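Local atomic coordinates of putative gamma-glutamylcyclotransferase PH0828 (Pyrococcus horikoshii, PDB entry 1V30), a protein that is of unproven function but probably acts as a gamma-glutamylcyclotransferase, the type of enzyme that releases 5-oxoproline from gamma-glutamyl compounds. Residues 10-14 and 15-19; 21-24 and 25-28; 64-67 and 68-72; 42-45 and 46-50. All coordinates share one frame; numbering follows the deposited sequence.

Contact 1 of 4, residues 10-14 and 15-19; sequences IAVYG and TLRKG. With NHE (2-[N-cyclohexylamino]ethane sulfonic acid), chain B.
Val12 and Leu16 meet at about a right angle where the chain leaves strand 8-12, methyl CG1 of Val12 3.7 Å from CD1 of Leu16. The other branch, CG2, lies beside Arg17, whose side chain slides past in the opposite direction. CD of Arg17 passes Tyr13 O at 3.4 Å, and a water joins that carbonyl to NH1; NE and NH1 form salt bridges with Glu60 and Asp111. A type I turn, closed by Arg17 N to Gly14 O (3.0 Å), doubles the chain back. Amides of Tyr13 and the turn after it grip the sulfonate of NHE, probably from the crystallisation liquor: Tyr13 N holds O2 at 2.7 Å and Leu16 N holds O1 at 2.8 Å, with weaker bonds from Gly14 N and Thr15 N. Gly14 suits its place: a CB would collide with NHE O3 and with Thr15 N. With CG between the backbone N and carbonyl carbon (chi1 57°), the Tyr13 ring turns one face to O3, while its OH bonds to Trp96 O. Replacing Tyr13 by an alanine would probably open a gap beside the sulfonate and deprive Trp96 O of its hydroxyl partner. Residues 13-16 are the probable substrate-binding YGTL segment of the gamma-glutamylcyclotransferase family, assigned by similarity.

Contact 2 of 4, residues 21-24 and 25-28; sequences PLHW and YLKG
Trp24 and Tyr25 run side by side, and their rings overlap obliquely, Trp24 CH2 over the Tyr25 face and Tyr25 CD1 over the indole. The indole six-membered ring and the phenol ring have centroids 4.2 Å apart and planes inclined at 35°, with CZ2 of Trp24 3.3 Å from CE1 of Tyr25. Leu22 also runs alongside, Leu22 CD2 lying 3.9 Å from Tyr25 CE1. The carbonyl Leu22 O sits at the edge of that ring, in its plane. An alanine in place of Tyr25 removes the ring over one indole face, and Trp24 would probably be freer to turn. Lys27 folds back through bends at chi2 and chi4, bringing CE to 3.3 Å from CD2 of His23; its aliphatic run suits surface packing. What positions these groups is the backbone: Tyr25 N bonds to Leu22 O (3.1 Å), Leu26 N to His23 O (2.8 Å) and, weakly, Lys27 N to Trp24 O. Further out, His23 ND1 bonds to Leu16 O, tying the turns to the earlier part of the same loop, and buried Leu26 packs against Tyr62, Val64 and Ile72. Successive i+3 to i bonds mark a short 3-10 helix, here between strands 8-12 and 30-37.

Contact 3 of 4, residues 64-67 and 68-72; sequences VDKE and TFERI
Thr68 meets Asp65 at about a right angle, and every atom of its short side chain finds a partner. CB stands 3.1 Å from Asp65 OD1. The hydroxyl branch, OG1, donates to the same OD1 at 2.7 Å, approaching from above the carboxylate plane, whereas the methyl CG2 turns to the apolar side and lies 4.0 Å from CB of Val64. Thr68 N also donates to OD1 at 2.7 Å, nearly in line with the C-O bond, so one carboxylate oxygen is gripped twice. Asp65 reaches it because its CG sits between the backbone N and carbonyl carbon (chi1 55°), which swings the carboxylate over the first turn. Short and acidic, aspartate suits this N-cap place; threonine supplies both a donor and a methyl. On the side facing strand 8-12, Val64 CG2 touches Phe69 CB at 3.9 Å. Glu67 reaches one turn along the helix to a salt bridge at the edge of the Arg71 guanidinium, planes 37° apart, though its modelled length is too short to trust. Lys66 and Glu70 lie near each other, NZ to OE2 4.3 Å, beyond a salt bridge. The helix dipole and the two Thr68 donors would probably favour ionised Asp65.

Contact 4 of 4, residues 42-45 and 46-50; sequences LYFE and YLPYA
Tyr43 and Tyr49 face each other across a tight beta hairpin as an antiparallel hydrogen-bonded pair. Backbone bonds come first: Tyr43 N reaches Tyr49 O in the carbonyl plane at 2.9 Å, and Tyr49 N reaches Tyr43 O at 2.8 Å. A longer bond, Glu45 N to Leu47 O (3.3 Å), closes the turn. CA-H...O contacts fill the gaps, as from Leu42 CA to Tyr49 O and from Pro48 CA to Tyr43 O. Pro48 suits its place because its pair with Phe44 is non-hydrogen-bonded, so strand 40-44 asks no N-H of it.

Apolar contacts divide by face. On one, shared with Phe44, Leu42 CD1 touches Pro48 CB at 4.3 Å; on the other, Tyr43 CB lies 4.4 Å from Tyr49 CB.

Rings also meet backbone atoms. With CG anti to the backbone N (chi1 178°), Phe44 turns its ring back over the turn, its CD2 3.3 Å from Leu47 O and Pro48 N at the ring edge. Leu47 O also lies over one face of the Tyr49 ring.

Polar and aromatic groups meet at the tip. Glu45 crosses Tyr46, its CG over a ring face and its carboxylate inclined at 33° to the ring. One water links Glu45 OE2 (2.7 Å), Tyr46 N and Tyr49 OH (2.6 Å); OE2 also forms a salt bridge with Arg103 NE.

Strand 40-44 also pairs with 105-106, and Ala50 bonds by its backbone to Trp98 of strand 93-98. Pro48 touches Thr15 and Phe112, Leu47 and Tyr49 rest on Tyr81, and Leu42 reaches Leu57 of strand 56-64.

Contact 1 is the buried one, close to the chain's centre, and relies on main-chain amides around an anion; contacts 2 and 3 lie at the surface, on the same side of the centre, and contact 4 is partly buried on the side opposite contact 3. Contacts 1 and 2 share the loop between strands 8-12 and 30-37, whereas contact 3 caps a helix and contact 4 is a hairpin. Apolar side chains join the first three: Ile10 meets Phe69 and Val64, and Tyr25 packs on Ile72. Contact 4 touches contact 1 where Pro48 meets Gly14 and Thr15. A capping carboxylate and helix bonds mark contact 3, with charged side chains at its rim; aromatic rings mark contact 2, and interstrand backbone bonds contact 4.

Contact 1 of 4, residues 10-14 and 15-19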
loop_
_atom_site.group_PDB
_atom_site.type_symbol
_atom_site.label_atom_id
_atom_site.label_comp_id
_atom_site.label_asym_id
_atom_site.label_seq_id
_atom_site.Cartn_x
_atom_site.Cartn_y
_atom_site.Cartn_z
ATOM N N ILE A 10 -2.988 -5.124 -8.459
ATOM C CA ILE A 10 -2.391 -4.922 -7.143
ATOM C C ILE A 10 -3.095 -3.808 -6.372
ATOM O O ILE A 10 -3.683 -2.901 -6.973
ATOM C CB ILE A 10 -0.877 -4.577 -7.237
ATOM C CG1 ILE A 10 -0.678 -3.239 -7.954
ATOM C CG2 ILE A 10 -0.131 -5.690 -7.974
ATOM C CD1 ILE A 10 0.770 -2.792 -8.023
ATOM N N ALA A 11 -3.038 -3.890 -5.046
ATOM C CA ALA A 11 -3.649 -2.902 -4.164
ATOM C C ALA A 11 -2.535 -2.395 -3.259
ATOM O O ALA A 11 -1.995 -3.148 -2.437
ATOM C CB ALA A 11 -4.751 -3.545 -3.338
ATOM N N VAL A 12 -2.183 -1.122 -3.418
ATOM C CA VAL A 12 -1.106 -0.531 -2.637
ATOM C C VAL A 12 -1.600 0.522 -1.653
ATOM O O VAL A 12 -2.435 1.371 -1.984
ATOM C CB VAL A 12 -0.012 0.051 -3.570
ATOM C CG1 VAL A 12 0.583 -1.078 -4.412
ATOM C CG2 VAL A 12 -0.591 1.138 -4.478
ATOM N N TYR A 13 -1.084 0.447 -0.431
ATOM C CA TYR A 13 -1.481 1.341 0.648
ATOM C C TYR A 13 -0.387 2.285 1.114
ATOM O O TYR A 13 -0.661 3.216 1.869
ATOM C CB TYR A 13 -1.916 0.510 1.855
ATOM C CG TYR A 13 -0.835 -0.451 2.329
ATOM C CD1 TYR A 13 -0.777 -1.762 1.851
ATOM C CD2 TYR A 13 0.142 -0.042 3.243
ATOM C CE1 TYR A 13 0.228 -2.646 2.282
ATOM C CE2 TYR A 13 1.149 -0.916 3.675
ATOM C CZ TYR A 13 1.182 -2.213 3.194
ATOM O OH TYR A 13 2.144 -3.078 3.670
ATOM N N GLY A 14 0.843 2.054 0.676
ATOM C CA GLY A 14 1.924 2.887 1.159
ATOM C C GLY A 14 2.934 3.415 0.173
ATOM O O GLY A 14 2.642 4.307 -0.621
ATOM N N THR A 15 4.133 2.851 0.236
ATOM C CA THR A 15 5.264 3.264 -0.579
ATOM C C THR A 15 5.041 3.367 -2.086
ATOM O O THR A 15 5.665 4.202 -2.754
ATOM C CB THR A 15 6.454 2.336 -0.274
ATOM O OG1 THR A 15 6.545 2.162 1.147
ATOM C CG2 THR A 15 7.745 2.932 -0.775
ATOM N N LEU A 16 4.152 2.538 -2.618
ATOM C CA LEU A 16 3.861 2.546 -4.047
ATOM C C LEU A 16 2.721 3.488 -4.461
ATOM O O LEU A 16 2.488 3.692 -5.654
ATOM C CB LEU A 16 3.561 1.121 -4.526
ATOM C CG LEU A 16 4.749 0.148 -4.562
ATOM C CD1 LEU A 16 4.234 -1.280 -4.624
ATOM C CD2 LEU A 16 5.647 0.459 -5.754
ATOM N N ARG A 17 2.013 4.062 -3.494
ATOM C CA ARG A 17 0.920 4.976 -3.827
ATOM C C ARG A 17 1.429 6.224 -4.543
ATOM O O ARG A 17 2.595 6.600 -4.423
ATOM C CB ARG A 17 0.144 5.385 -2.566
ATOM C CG ARG A 17 -0.805 4.313 -2.041
ATOM C CD ARG A 17 -1.684 4.850 -0.918
ATOM N NE ARG A 17 -2.575 5.906 -1.400
ATOM C CZ ARG A 17 -3.379 6.631 -0.626
ATOM N NH1 ARG A 17 -3.421 6.429 0.682
ATOM N NH2 ARG A 17 -4.142 7.570 -1.164
ATOM N N LYS A 18 0.542 6.856 -5.306
ATOM C CA LYS A 18 0.892 8.064 -6.036
ATOM C C LYS A 18 1.560 9.089 -5.121
ATOM O O LYS A 18 1.054 9.395 -4.039
ATOM C CB LYS A 18 -0.367 8.676 -6.652
ATOM C CG LYS A 18 -0.141 10.028 -7.300
ATOM C CD LYS A 18 -1.451 10.609 -7.781
ATOM C CE LYS A 18 -1.346 12.111 -7.971
ATOM N NZ LYS A 18 -2.657 12.673 -8.384
ATOM N N GLY A 19 2.699 9.611 -5.569
ATOM C CA GLY A 19 3.420 10.608 -4.797
ATOM C C GLY A 19 4.345 10.054 -3.729
ATOM O O GLY A 19 5.135 10.801 -3.147
HETATM C "C3'" NHE B . 7.809 -2.365 -3.068
HETATM C "C2'" NHE B . 7.572 -1.751 -1.792
HETATM C "C1'" NHE B . 6.534 -2.428 -1.041
HETATM C "C6'" NHE B . 6.808 -3.866 -0.921
HETATM N N NHE B . 5.855 -1.637 -0.023
HETATM C C1 NHE B . 4.763 -2.283 0.756
HETATM C C2 NHE B . 3.441 -2.338 0.046
HETATM S S NHE B . 2.889 -0.691 -0.315
HETATM O O1 NHE B . 3.733 0.016 -1.528
HETATM O O2 NHE B . 1.324 -0.823 -0.750
HETATM O O3 NHE B . 3.087 0.176 1.064
HETATM C "C5'" NHE B . 6.974 -4.482 -2.207
HETATM C "C4'" NHE B . 8.003 -3.800 -2.992
HETATM O O HOH W 1 -3.085 4.192 2.430
#

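Contact 2 of 4, residues 21-24 and 25-28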
loop_
_atom_site.group_PDB
_atom_site.type_symbol
_atom_site.label_atom_id
_atom_site.label_comp_id
_atom_site.label_asym_id
_atom_site.label_seq_id
_atom_site.Cartn_x
_atom_site.Cartn_y
_atom_site.Cartn_z
ATOM N N PRO A 21 7.432 7.405 -2.189
ATOM C CA PRO A 21 8.773 7.027 -2.652
ATOM C C PRO A 21 9.015 6.065 -3.808
ATOM O O PRO A 21 9.965 6.257 -4.570
ATOM C CB PRO A 21 9.462 6.560 -1.370
ATOM C CG PRO A 21 8.821 7.411 -0.327
ATOM C CD PRO A 21 7.362 7.349 -0.717
ATOM N N LEU A 22 8.194 5.037 -3.956
ATOM C CA LEU A 22 8.422 4.091 -5.041
ATOM C C LEU A 22 7.365 4.119 -6.132
ATOM O O LEU A 22 7.275 3.193 -6.938
ATOM C CB LEU A 22 8.543 2.668 -4.485
ATOM C CG LEU A 22 9.809 2.398 -3.668
ATOM C CD1 LEU A 22 9.775 0.972 -3.134
ATOM C CD2 LEU A 22 11.043 2.612 -4.540
ATOM N N HIS A 23 6.580 5.189 -6.183
ATOM C CA HIS A 23 5.535 5.249 -7.189
ATOM C C HIS A 23 6.025 5.205 -8.627
ATOM O O HIS A 23 5.280 4.789 -9.513
ATOM C CB HIS A 23 4.658 6.483 -7.013
ATOM C CG HIS A 23 3.449 6.470 -7.895
ATOM N ND1 HIS A 23 2.460 5.518 -7.777
ATOM C CD2 HIS A 23 3.092 7.256 -8.937
ATOM C CE1 HIS A 23 1.545 5.717 -8.709
ATOM N NE2 HIS A 23 1.906 6.766 -9.427
ATOM N N TRP A 24 7.264 5.621 -8.866
ATOM C CA TRP A 24 7.780 5.613 -10.229
ATOM C C TRP A 24 7.731 4.226 -10.867
ATOM O O TRP A 24 7.735 4.105 -12.090
ATOM C CB TRP A 24 9.206 6.184 -10.288
ATOM C CG TRP A 24 10.258 5.399 -9.560
ATOM C CD1 TRP A 24 10.546 5.445 -8.226
ATOM C CD2 TRP A 24 11.184 4.471 -10.138
ATOM N NE1 TRP A 24 11.596 4.607 -7.938
ATOM C CE2 TRP A 24 12.007 3.995 -9.094
ATOM C CE3 TRP A 24 11.399 3.995 -11.440
ATOM C CZ2 TRP A 24 13.032 3.065 -9.308
ATOM C CZ3 TRP A 24 12.420 3.069 -11.654
ATOM C CH2 TRP A 24 13.222 2.616 -10.590
ATOM N N TYR A 25 7.672 3.178 -10.048
ATOM C CA TYR A 25 7.596 1.818 -10.580
ATOM C C TYR A 25 6.267 1.570 -11.293
ATOM O O TYR A 25 6.159 0.660 -12.117
ATOM C CB TYR A 25 7.748 0.777 -9.462
ATOM C CG TYR A 25 9.174 0.368 -9.177
ATOM C CD1 TYR A 25 9.921 1.008 -8.191
ATOM C CD2 TYR A 25 9.781 -0.653 -9.908
ATOM C CE1 TYR A 25 11.242 0.640 -7.938
ATOM C CE2 TYR A 25 11.099 -1.026 -9.666
ATOM C CZ TYR A 25 11.822 -0.376 -8.682
ATOM O OH TYR A 25 13.126 -0.737 -8.444
ATOM N N LEU A 26 5.263 2.384 -10.979
ATOM C CA LEU A 26 3.933 2.236 -11.566
ATOM C C LEU A 26 3.575 3.270 -12.633
ATOM O O LEU A 26 2.417 3.376 -13.030
ATOM C CB LEU A 26 2.879 2.298 -10.459
ATOM C CG LEU A 26 2.947 1.234 -9.366
ATOM C CD1 LEU A 26 1.886 1.524 -8.313
ATOM C CD2 LEU A 26 2.740 -0.142 -9.973
ATOM N N LYS A 27 4.564 4.021 -13.103
ATOM C CA LYS A 27 4.317 5.053 -14.104
ATOM C C LYS A 27 3.624 4.591 -15.383
ATOM O O LYS A 27 2.968 5.386 -16.056
ATOM C CB LYS A 27 5.630 5.776 -14.423
ATOM C CG LYS A 27 5.887 6.970 -13.504
ATOM C CD LYS A 27 5.364 6.705 -12.090
ATOM C CE LYS A 27 5.362 7.958 -11.229
ATOM N NZ LYS A 27 6.733 8.446 -10.933
ATOM N N GLY A 28 3.756 3.310 -15.713
ATOM C CA GLY A 28 3.116 2.797 -16.911
ATOM C C GLY A 28 1.852 2.010 -16.614
ATOM O O GLY A 28 1.107 1.645 -17.525
#

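Contact 3 of 4, residues 64-67 and 68-72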
loop_
_atom_site.group_PDB
_atom_site.type_symbol
_atom_site.label_atom_id
_atom_site.label_comp_id
_atom_site.label_asym_id
_atom_site.label_seq_id
_atom_site.Cartn_x
_atom_site.Cartn_y
_atom_site.Cartn_z
ATOM N N VAL A 64 -1.086 -3.973 -13.583
ATOM C CA VAL A 64 0.293 -3.882 -14.053
ATOM C C VAL A 64 0.630 -5.121 -14.873
ATOM O O VAL A 64 0.043 -6.181 -14.660
ATOM C CB VAL A 64 1.287 -3.795 -12.867
ATOM C CG1 VAL A 64 0.925 -2.627 -11.969
ATOM C CG2 VAL A 64 1.279 -5.095 -12.074
ATOM N N ASP A 65 1.560 -4.996 -15.817
ATOM C CA ASP A 65 1.933 -6.160 -16.610
ATOM C C ASP A 65 2.861 -7.057 -15.798
ATOM O O ASP A 65 3.347 -6.665 -14.734
ATOM C CB ASP A 65 2.592 -5.759 -17.940
ATOM C CG ASP A 65 3.782 -4.845 -17.764
ATOM O OD1 ASP A 65 4.625 -5.110 -16.883
ATOM O OD2 ASP A 65 3.888 -3.863 -18.530
ATOM N N LYS A 66 3.092 -8.263 -16.299
ATOM C CA LYS A 66 3.933 -9.241 -15.622
ATOM C C LYS A 66 5.335 -8.733 -15.302
ATOM O O LYS A 66 5.818 -8.888 -14.178
ATOM C CB LYS A 66 4.028 -10.512 -16.470
ATOM C CG LYS A 66 4.789 -11.655 -15.816
ATOM C CD LYS A 66 4.700 -12.916 -16.667
ATOM C CE LYS A 66 5.442 -14.080 -16.031
ATOM N NZ LYS A 66 5.274 -15.331 -16.824
ATOM N N GLU A 67 5.982 -8.121 -16.287
ATOM C CA GLU A 67 7.334 -7.609 -16.108
ATOM C C GLU A 67 7.387 -6.577 -14.986
ATOM O O GLU A 67 8.285 -6.608 -14.146
ATOM C CB GLU A 67 7.833 -7.001 -17.422
ATOM C CG GLU A 67 9.337 -7.101 -17.634
ATOM C CD GLU A 67 10.098 -5.927 -17.060
ATOM O OE1 GLU A 67 9.857 -4.791 -17.517
ATOM O OE2 GLU A 67 10.939 -6.139 -16.159
ATOM N N THR A 68 6.416 -5.669 -14.966
ATOM C CA THR A 68 6.366 -4.640 -13.935
ATOM C C THR A 68 6.176 -5.264 -12.555
ATOM O O THR A 68 6.869 -4.903 -11.604
ATOM C CB THR A 68 5.222 -3.642 -14.202
ATOM O OG1 THR A 68 5.462 -2.966 -15.443
ATOM C CG2 THR A 68 5.134 -2.616 -13.082
ATOM N N PHE A 69 5.244 -6.206 -12.442
ATOM C CA PHE A 69 5.007 -6.858 -11.161
ATOM C C PHE A 69 6.262 -7.567 -10.658
ATOM O O PHE A 69 6.615 -7.456 -9.484
ATOM C CB PHE A 69 3.874 -7.879 -11.257
ATOM C CG PHE A 69 3.599 -8.579 -9.958
ATOM C CD1 PHE A 69 2.836 -7.964 -8.970
ATOM C CD2 PHE A 69 4.161 -9.822 -9.693
ATOM C CE1 PHE A 69 2.642 -8.577 -7.735
ATOM C CE2 PHE A 69 3.973 -10.443 -8.460
ATOM C CZ PHE A 69 3.212 -9.818 -7.480
ATOM N N GLU A 70 6.931 -8.306 -11.538
ATOM C CA GLU A 70 8.143 -9.017 -11.144
ATOM C C GLU A 70 9.239 -8.061 -10.683
ATOM O O GLU A 70 9.969 -8.359 -9.736
ATOM C CB GLU A 70 8.651 -9.891 -12.295
ATOM C CG GLU A 70 7.763 -11.097 -12.568
ATOM C CD GLU A 70 8.327 -12.029 -13.628
ATOM O OE1 GLU A 70 9.504 -11.864 -14.009
ATOM O OE2 GLU A 70 7.593 -12.932 -14.075
ATOM N N ARG A 71 9.355 -6.910 -11.343
ATOM C CA ARG A 71 10.368 -5.931 -10.961
ATOM C C ARG A 71 10.104 -5.421 -9.551
ATOM O O ARG A 71 11.022 -5.303 -8.738
ATOM C CB ARG A 71 10.380 -4.741 -11.923
ATOM C CG ARG A 71 11.154 -4.967 -13.209
ATOM C CD ARG A 71 11.850 -3.681 -13.637
ATOM N NE ARG A 71 10.933 -2.545 -13.706
ATOM C CZ ARG A 71 9.996 -2.391 -14.635
ATOM N NH1 ARG A 71 9.848 -3.303 -15.584
ATOM N NH2 ARG A 71 9.208 -1.326 -14.619
ATOM N N ILE A 72 8.843 -5.114 -9.271
ATOM C CA ILE A 72 8.460 -4.616 -7.958
ATOM C C ILE A 72 8.693 -5.671 -6.884
ATOM O O ILE A 72 9.227 -5.376 -5.815
ATOM C CB ILE A 72 6.972 -4.209 -7.935
ATOM C CG1 ILE A 72 6.750 -3.009 -8.857
ATOM C CG2 ILE A 72 6.535 -3.896 -6.505
ATOM C CD1 ILE A 72 5.294 -2.600 -8.998
#

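Contact 4 of 4, residues 42-45 and 46-50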
loop_
_atom_site.group_PDB
_atom_site.type_symbol
_atom_site.label_atom_id
_atom_site.label_comp_id
_atom_site.label_asym_id
_atom_site.label_seq_id
_atom_site.Cartn_x
_atom_site.Cartn_y
_atom_site.Cartn_z
ATOM N N LEU A 42 -3.003 -0.014 9.672
ATOM C CA LEU A 42 -1.828 0.618 9.087
ATOM C C LEU A 42 -0.953 1.263 10.152
ATOM O O LEU A 42 -1.442 2.034 10.978
ATOM C CB LEU A 42 -2.265 1.687 8.080
ATOM C CG LEU A 42 -1.169 2.493 7.372
ATOM C CD1 LEU A 42 -0.297 1.573 6.535
ATOM C CD2 LEU A 42 -1.816 3.557 6.485
ATOM N N TYR A 43 0.335 0.940 10.123
ATOM C CA TYR A 43 1.310 1.492 11.057
ATOM C C TYR A 43 2.424 2.146 10.252
ATOM O O TYR A 43 2.645 1.800 9.088
ATOM C CB TYR A 43 1.909 0.393 11.941
ATOM C CG TYR A 43 0.925 -0.223 12.903
ATOM C CD1 TYR A 43 -0.012 -1.157 12.466
ATOM C CD2 TYR A 43 0.905 0.157 14.242
ATOM C CE1 TYR A 43 -0.951 -1.694 13.339
ATOM C CE2 TYR A 43 -0.029 -0.375 15.124
ATOM C CZ TYR A 43 -0.954 -1.299 14.662
ATOM O OH TYR A 43 -1.893 -1.818 15.525
ATOM N N PHE A 44 3.139 3.078 10.867
ATOM C CA PHE A 44 4.221 3.744 10.161
ATOM C C PHE A 44 5.362 4.173 11.066
ATOM O O PHE A 44 5.146 4.865 12.058
ATOM C CB PHE A 44 3.666 4.966 9.402
ATOM C CG PHE A 44 4.710 5.761 8.661
ATOM C CD1 PHE A 44 4.939 7.098 8.987
ATOM C CD2 PHE A 44 5.449 5.188 7.630
ATOM C CE1 PHE A 44 5.888 7.851 8.294
ATOM C CE2 PHE A 44 6.402 5.936 6.931
ATOM C CZ PHE A 44 6.619 7.271 7.267
ATOM N N GLU A 45 6.569 3.719 10.739
ATOM C CA GLU A 45 7.766 4.126 11.471
ATOM C C GLU A 45 8.593 4.818 10.387
ATOM O O GLU A 45 8.449 6.023 10.180
ATOM C CB GLU A 45 8.530 2.930 12.049
ATOM C CG GLU A 45 9.672 3.380 12.959
ATOM C CD GLU A 45 10.552 2.245 13.440
ATOM O OE1 GLU A 45 10.965 2.299 14.615
ATOM O OE2 GLU A 45 10.844 1.318 12.652
ATOM N N TYR A 46 9.446 4.067 9.691
ATOM C CA TYR A 46 10.222 4.624 8.581
ATOM C C TYR A 46 9.599 4.100 7.290
ATOM O O TYR A 46 9.848 4.622 6.201
ATOM C CB TYR A 46 11.685 4.194 8.644
ATOM C CG TYR A 46 12.414 4.695 9.863
ATOM C CD1 TYR A 46 12.936 3.801 10.801
ATOM C CD2 TYR A 46 12.579 6.059 10.088
ATOM C CE1 TYR A 46 13.604 4.257 11.932
ATOM C CE2 TYR A 46 13.244 6.528 11.211
ATOM C CZ TYR A 46 13.756 5.619 12.132
ATOM O OH TYR A 46 14.423 6.086 13.240
ATOM N N LEU A 47 8.791 3.051 7.435
ATOM C CA LEU A 47 8.089 2.407 6.330
ATOM C C LEU A 47 6.662 2.142 6.770
ATOM O O LEU A 47 6.387 2.009 7.965
ATOM C CB LEU A 47 8.723 1.053 5.991
ATOM C CG LEU A 47 10.163 1.020 5.492
ATOM C CD1 LEU A 47 10.647 -0.423 5.451
ATOM C CD2 LEU A 47 10.251 1.658 4.120
ATOM N N PRO A 48 5.734 2.053 5.810
ATOM C CA PRO A 48 4.327 1.787 6.120
ATOM C C PRO A 48 4.108 0.283 6.242
ATOM O O PRO A 48 4.680 -0.496 5.476
ATOM C CB PRO A 48 3.593 2.386 4.925
ATOM C CG PRO A 48 4.531 2.093 3.797
ATOM C CD PRO A 48 5.912 2.370 4.378
ATOM N N TYR A 49 3.270 -0.119 7.191
ATOM C CA TYR A 49 3.002 -1.533 7.414
ATOM C C TYR A 49 1.524 -1.859 7.510
ATOM O O TYR A 49 0.813 -1.292 8.330
ATOM C CB TYR A 49 3.660 -2.003 8.709
ATOM C CG TYR A 49 5.124 -1.672 8.828
ATOM C CD1 TYR A 49 5.576 -0.778 9.796
ATOM C CD2 TYR A 49 6.067 -2.277 8.002
ATOM C CE1 TYR A 49 6.929 -0.500 9.941
ATOM C CE2 TYR A 49 7.422 -2.008 8.137
ATOM C CZ TYR A 49 7.846 -1.120 9.110
ATOM O OH TYR A 49 9.185 -0.878 9.268
ATOM N N ALA A 50 1.063 -2.775 6.666
ATOM C CA ALA A 50 -0.327 -3.205 6.728
ATOM C C ALA A 50 -0.311 -4.603 7.334
ATOM O O ALA A 50 0.391 -5.491 6.851
ATOM C CB ALA A 50 -0.954 -3.243 5.337
HETATM O O HOH W 2 10.442 1.294 10.021
#